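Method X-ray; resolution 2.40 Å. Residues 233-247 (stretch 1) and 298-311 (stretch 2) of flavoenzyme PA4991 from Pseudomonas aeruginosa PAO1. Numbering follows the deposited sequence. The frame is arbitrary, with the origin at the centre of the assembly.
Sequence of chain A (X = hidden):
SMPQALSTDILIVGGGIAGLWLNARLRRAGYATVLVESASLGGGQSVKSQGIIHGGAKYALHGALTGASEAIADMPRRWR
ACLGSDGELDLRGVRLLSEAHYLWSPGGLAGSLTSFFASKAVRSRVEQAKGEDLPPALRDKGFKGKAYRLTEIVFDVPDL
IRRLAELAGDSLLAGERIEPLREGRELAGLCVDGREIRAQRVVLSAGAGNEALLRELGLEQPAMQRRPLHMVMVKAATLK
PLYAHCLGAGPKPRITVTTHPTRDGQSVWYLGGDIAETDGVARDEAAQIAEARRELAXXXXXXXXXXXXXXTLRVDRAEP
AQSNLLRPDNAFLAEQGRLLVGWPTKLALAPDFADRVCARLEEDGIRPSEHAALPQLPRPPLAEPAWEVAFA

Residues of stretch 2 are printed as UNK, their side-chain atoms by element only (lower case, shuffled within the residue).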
# COMPACT_ATOMS: atom_id res chain seq x y z
N MET A 233 -3.60 -17.16 -4.69
CA MET A 233 -2.90 -16.86 -5.96
C MET A 233 -3.03 -18.10 -6.87
O MET A 233 -2.79 -19.23 -6.42
CB MET A 233 -1.41 -16.57 -5.71
CG MET A 233 -1.10 -15.30 -4.95
SD MET A 233 0.65 -15.08 -4.49
CE MET A 233 0.83 -16.25 -3.18
N VAL A 234 -3.41 -17.87 -8.14
CA VAL A 234 -3.38 -18.92 -9.18
C VAL A 234 -2.40 -18.52 -10.27
O VAL A 234 -2.49 -17.41 -10.80
CB VAL A 234 -4.72 -19.09 -9.91
CG1 VAL A 234 -4.79 -20.45 -10.58
CG2 VAL A 234 -5.86 -18.91 -8.96
N LYS A 235 -1.51 -19.43 -10.63
CA LYS A 235 -0.55 -19.21 -11.70
C LYS A 235 -0.73 -20.21 -12.88
O LYS A 235 -0.71 -21.39 -12.70
CB LYS A 235 0.86 -19.32 -11.12
CG LYS A 235 1.92 -19.07 -12.19
CD LYS A 235 3.32 -18.79 -11.60
CE LYS A 235 4.29 -18.65 -12.78
NZ LYS A 235 5.71 -18.60 -12.41
N ALA A 236 -0.87 -19.70 -14.08
CA ALA A 236 -1.00 -20.51 -15.26
C ALA A 236 -0.66 -19.73 -16.50
O ALA A 236 -0.70 -18.53 -16.54
CB ALA A 236 -2.42 -21.02 -15.34
N ALA A 237 -0.32 -20.45 -17.54
CA ALA A 237 -0.15 -19.90 -18.87
C ALA A 237 -1.47 -19.43 -19.51
O ALA A 237 -1.45 -18.59 -20.40
CB ALA A 237 0.46 -21.01 -19.77
N THR A 238 -2.59 -20.02 -19.12
CA THR A 238 -3.88 -19.83 -19.82
C THR A 238 -4.67 -18.60 -19.33
O THR A 238 -5.73 -18.28 -19.87
CB THR A 238 -4.79 -21.10 -19.68
OG1 THR A 238 -4.99 -21.40 -18.29
CG2 THR A 238 -4.17 -22.30 -20.36
N LEU A 239 -4.17 -17.92 -18.31
CA LEU A 239 -4.92 -16.83 -17.73
C LEU A 239 -4.99 -15.65 -18.71
O LEU A 239 -4.12 -15.50 -19.54
CB LEU A 239 -4.36 -16.39 -16.39
CG LEU A 239 -4.15 -17.51 -15.40
CD1 LEU A 239 -3.57 -16.90 -14.12
CD2 LEU A 239 -5.41 -18.31 -15.11
N LYS A 240 -6.08 -14.91 -18.67
CA LYS A 240 -6.26 -13.71 -19.45
C LYS A 240 -6.44 -12.56 -18.46
O LYS A 240 -6.99 -12.77 -17.36
CB LYS A 240 -7.45 -13.84 -20.39
CG LYS A 240 -7.29 -14.99 -21.38
CD LYS A 240 -8.16 -14.80 -22.62
CE LYS A 240 -8.05 -15.94 -23.63
NZ LYS A 240 -9.01 -17.07 -23.34
N PRO A 241 -5.94 -11.37 -18.82
CA PRO A 241 -6.00 -10.24 -17.88
C PRO A 241 -7.46 -9.90 -17.42
O PRO A 241 -8.41 -9.92 -18.21
CB PRO A 241 -5.36 -9.08 -18.62
CG PRO A 241 -4.77 -9.64 -19.86
CD PRO A 241 -5.31 -11.01 -20.11
N LEU A 242 -7.57 -9.59 -16.14
CA LEU A 242 -8.77 -9.29 -15.47
C LEU A 242 -8.51 -8.48 -14.19
O LEU A 242 -7.61 -8.84 -13.34
CB LEU A 242 -9.41 -10.59 -15.08
CG LEU A 242 -10.73 -10.53 -14.32
CD1 LEU A 242 -11.79 -9.68 -15.06
CD2 LEU A 242 -11.15 -11.96 -14.12
N TYR A 243 -9.28 -7.42 -14.03
CA TYR A 243 -9.20 -6.54 -12.84
C TYR A 243 -10.65 -6.19 -12.46
O TYR A 243 -11.26 -5.36 -13.13
CB TYR A 243 -8.38 -5.28 -13.17
CG TYR A 243 -7.01 -5.63 -13.69
CD1 TYR A 243 -6.79 -5.92 -15.05
CD2 TYR A 243 -5.93 -5.73 -12.83
CE1 TYR A 243 -5.53 -6.27 -15.50
CE2 TYR A 243 -4.68 -6.09 -13.28
CZ TYR A 243 -4.48 -6.36 -14.60
OH TYR A 243 -3.21 -6.74 -14.99
N ALA A 244 -11.21 -6.84 -11.44
CA ALA A 244 -12.63 -6.72 -11.22
C ALA A 244 -13.10 -7.10 -9.82
O ALA A 244 -12.53 -7.97 -9.19
CB ALA A 244 -13.38 -7.55 -12.26
N HIS A 245 -14.14 -6.43 -9.34
CA HIS A 245 -14.92 -6.87 -8.19
C HIS A 245 -16.11 -7.69 -8.72
O HIS A 245 -16.87 -7.15 -9.52
CB HIS A 245 -15.48 -5.69 -7.42
CG HIS A 245 -14.46 -4.73 -6.91
ND1 HIS A 245 -13.42 -5.09 -6.08
CD2 HIS A 245 -14.38 -3.38 -7.05
CE1 HIS A 245 -12.72 -4.01 -5.76
NE2 HIS A 245 -13.27 -2.97 -6.35
N CYS A 246 -16.27 -8.95 -8.30
CA CYS A 246 -17.48 -9.75 -8.63
C CYS A 246 -18.49 -9.49 -7.55
O CYS A 246 -18.25 -9.77 -6.38
CB CYS A 246 -17.23 -11.27 -8.75
SG CYS A 246 -18.77 -12.27 -8.97
N LEU A 247 -19.62 -8.93 -7.94
CA LEU A 247 -20.74 -8.78 -7.04
C LEU A 247 -21.73 -9.90 -7.30
O LEU A 247 -22.06 -10.23 -8.46
CB LEU A 247 -21.43 -7.44 -7.25
CG LEU A 247 -20.49 -6.25 -7.22
CD1 LEU A 247 -21.14 -5.04 -7.88
CD2 LEU A 247 -20.06 -5.96 -5.78
N UNK A 298 -17.16 -21.56 -11.55
CA UNK A 298 -18.47 -20.93 -11.77
C UNK A 298 -18.41 -19.64 -12.55
O UNK A 298 -19.26 -19.41 -13.40
c UNK A 298 -19.59 -21.86 -9.70
c UNK A 298 -20.81 -21.60 -8.85
c UNK A 298 -19.18 -20.63 -10.46
c UNK A 298 -20.73 -22.38 -7.54
n UNK A 298 -21.96 -22.10 -6.74
N UNK A 299 -17.47 -18.78 -12.20
CA UNK A 299 -17.45 -17.43 -12.69
C UNK A 299 -16.73 -17.28 -14.02
O UNK A 299 -17.10 -16.42 -14.79
c UNK A 299 -17.51 -16.48 -10.27
c UNK A 299 -18.98 -16.09 -10.36
c UNK A 299 -16.79 -15.54 -9.31
c UNK A 299 -16.79 -16.51 -11.63
N UNK A 300 -15.66 -18.07 -14.23
CA UNK A 300 -14.81 -18.02 -15.42
C UNK A 300 -14.53 -19.44 -15.97
O UNK A 300 -13.41 -19.84 -16.17
c UNK A 300 -12.40 -15.35 -13.93
c UNK A 300 -13.90 -14.99 -15.86
c UNK A 300 -13.63 -15.86 -14.65
c UNK A 300 -13.49 -17.33 -15.05
N UNK A 301 -15.57 -20.21 -16.23
CA UNK A 301 -15.36 -21.59 -16.71
C UNK A 301 -14.58 -21.77 -18.05
O UNK A 301 -14.06 -22.83 -18.31
c UNK A 301 -17.63 -20.90 -17.05
c UNK A 301 -16.99 -19.81 -16.28
c UNK A 301 -16.77 -22.13 -16.88
N UNK A 302 -14.49 -20.73 -18.87
CA UNK A 302 -13.82 -20.78 -20.17
C UNK A 302 -12.29 -20.73 -20.06
O UNK A 302 -11.61 -20.85 -21.06
c UNK A 302 -16.84 -18.32 -19.45
c UNK A 302 -14.47 -18.32 -20.52
c UNK A 302 -16.12 -15.68 -18.65
n UNK A 302 -13.98 -16.23 -19.82
c UNK A 302 -15.58 -17.80 -19.79
c UNK A 302 -15.25 -16.49 -19.38
c UNK A 302 -17.71 -17.51 -18.70
c UNK A 302 -17.35 -16.21 -18.31
c UNK A 302 -13.51 -17.33 -20.49
c UNK A 302 -14.35 -19.68 -21.13
N UNK A 303 -11.76 -20.51 -18.85
CA UNK A 303 -10.32 -20.54 -18.57
C UNK A 303 -9.91 -21.85 -17.86
O UNK A 303 -10.20 -22.03 -16.67
c UNK A 303 -9.66 -17.64 -19.61
c UNK A 303 -9.91 -19.34 -17.67
c UNK A 303 -8.40 -19.31 -17.42
c UNK A 303 -10.31 -17.98 -18.29
N UNK A 304 -9.23 -22.75 -18.60
CA UNK A 304 -8.75 -24.06 -18.07
C UNK A 304 -7.64 -23.87 -17.02
O UNK A 304 -6.52 -23.47 -17.35
o UNK A 304 -7.88 -27.33 -19.66
c UNK A 304 -8.25 -24.98 -19.20
c UNK A 304 -8.07 -26.47 -18.76
o UNK A 304 -8.11 -26.82 -17.55
N UNK A 305 -7.97 -24.20 -15.78
CA UNK A 305 -7.05 -24.13 -14.67
C UNK A 305 -6.42 -25.49 -14.30
O UNK A 305 -5.67 -25.58 -13.33
c UNK A 305 -7.76 -23.50 -13.45
c UNK A 305 -8.26 -22.04 -13.70
c UNK A 305 -9.04 -21.51 -12.51
c UNK A 305 -7.14 -21.05 -14.06
N UNK A 306 -6.66 -26.53 -15.09
CA UNK A 306 -6.06 -27.85 -14.82
C UNK A 306 -4.53 -27.89 -14.65
O UNK A 306 -3.99 -28.76 -13.95
N UNK A 307 -3.83 -26.98 -15.29
CA UNK A 307 -2.38 -26.96 -15.21
C UNK A 307 -1.84 -25.87 -14.28
O UNK A 307 -0.65 -25.64 -14.24
n UNK A 307 -0.87 -28.64 -19.26
c UNK A 307 -1.85 -26.76 -16.62
c UNK A 307 -2.34 -27.88 -17.52
o UNK A 307 -0.58 -29.43 -17.15
c UNK A 307 -1.21 -28.73 -17.96
N UNK A 308 -2.73 -25.25 -13.51
CA UNK A 308 -2.39 -24.09 -12.74
C UNK A 308 -1.67 -24.49 -11.48
O UNK A 308 -1.88 -25.57 -10.95
c UNK A 308 -3.63 -23.32 -12.39
N UNK A 309 -0.81 -23.60 -11.00
CA UNK A 309 -0.31 -23.74 -9.64
C UNK A 309 -1.10 -22.81 -8.73
O UNK A 309 -1.54 -21.75 -9.18
c UNK A 309 1.16 -23.38 -9.55
o UNK A 309 3.73 -22.77 -11.21
c UNK A 309 2.09 -24.26 -10.38
c UNK A 309 3.44 -23.61 -10.37
n UNK A 309 4.20 -23.86 -9.31
N UNK A 310 -1.22 -23.22 -7.46
CA UNK A 310 -2.07 -22.59 -6.47
C UNK A 310 -1.30 -22.39 -5.18
O UNK A 310 -0.61 -23.29 -4.70
c UNK A 310 -5.85 -23.77 -8.74
c UNK A 310 -6.05 -22.04 -7.06
n UNK A 310 -5.00 -24.79 -9.06
c UNK A 310 -3.24 -23.48 -6.12
c UNK A 310 -7.21 -21.63 -7.67
c UNK A 310 -3.96 -24.81 -8.17
c UNK A 310 -7.69 -22.29 -8.81
c UNK A 310 -4.12 -23.79 -7.25
c UNK A 310 -5.34 -23.12 -7.60
c UNK A 310 -7.03 -23.35 -9.36
N UNK A 311 -1.44 -21.21 -4.60
CA UNK A 311 -0.88 -20.91 -3.29
C UNK A 311 -1.80 -19.94 -2.55
O UNK A 311 -2.70 -19.35 -3.15
c UNK A 311 0.51 -20.30 -3.47

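Position 298 carries four carbons in a row ending in nitrogen, at the close of a helix and out of reach of stretch 1: Lys298. Position 299 has four carbons forked at the second, one tip against the sulfur of Cys246; this is Leu299, its CD1 3.8 Å from Cys246 SG. The same forked four carbons recur at 300, where a methyl meets Leu242, so Leu300 seats a leucine against a leucine just as the helical backbone ends, its CD1 3.6 Å from Leu242 CD2. At 301 three carbons close a ring onto the backbone nitrogen: Pro301, exposed and out of reach of stretch 1. Position 302 holds one carbon, then fused five- and six-membered rings with a single nitrogen; Trp302 makes no close contact here. These two fill the middle of a type I turn from Leu300 to 303.

Position 303 has four carbons forked at the first, one arm two carbons long, which makes it Ile303. Its CG2 lies 3.9 Å from Leu239 CD2, and its CD1 is 3.8 Å from Lys240 NZ. Position 304 has two carbons, the second carrying two oxygens: Asp304. Thr238 OG1 donates a hydrogen bond to Asp304 O at 2.7 Å, while the backbone N of 306 donates one to Asp304 OD1. Position 305 again has four carbons forked at the second; Leu305 places CD2 3.4 Å from Leu239 CD2. No side-chain atoms at 306 means Gly306, where a CB would be crowded by Asp304 OD1. Position 307 has three carbons, the third carrying oxygen and nitrogen: Gln307, its end leading away from stretch 1.

Position 308 has one carbon, its CB 3.6 Å from Val234 CG1 and 3.9 Å from Ala236 CB: Ala308. Position 309 repeats the three carbons with a terminal oxygen and nitrogen; Gln309 lies along Lys235, its OE1 4.0 Å from Lys235 CD. Position 310 has one carbon and fused rings of eight carbons and one nitrogen. This is Trp310, with Val234 CG1 over its six-membered ring, 3.7 Å from the centroid. A single carbon at 311, CB, 4.1 Å from Met233 CE, gives Ala311.

The contact works by dividing its tasks. Antiparallel pairing fixes the register: Met233 N to Ala311 O (2.8 Å) and Lys235 N to Gln309 O (2.7 Å) are each answered by a return bond. Alternation then sends Val234 and Trp310 to one face, and Met233, Lys235, Gln309 and Ala311 to the other. Beyond the strands, leucine and isoleucine methyls pack against the loop, and Thr238 ties down a backbone carbonyl.

Stretch 2 298-311: KLLPWIDLGQAQWA
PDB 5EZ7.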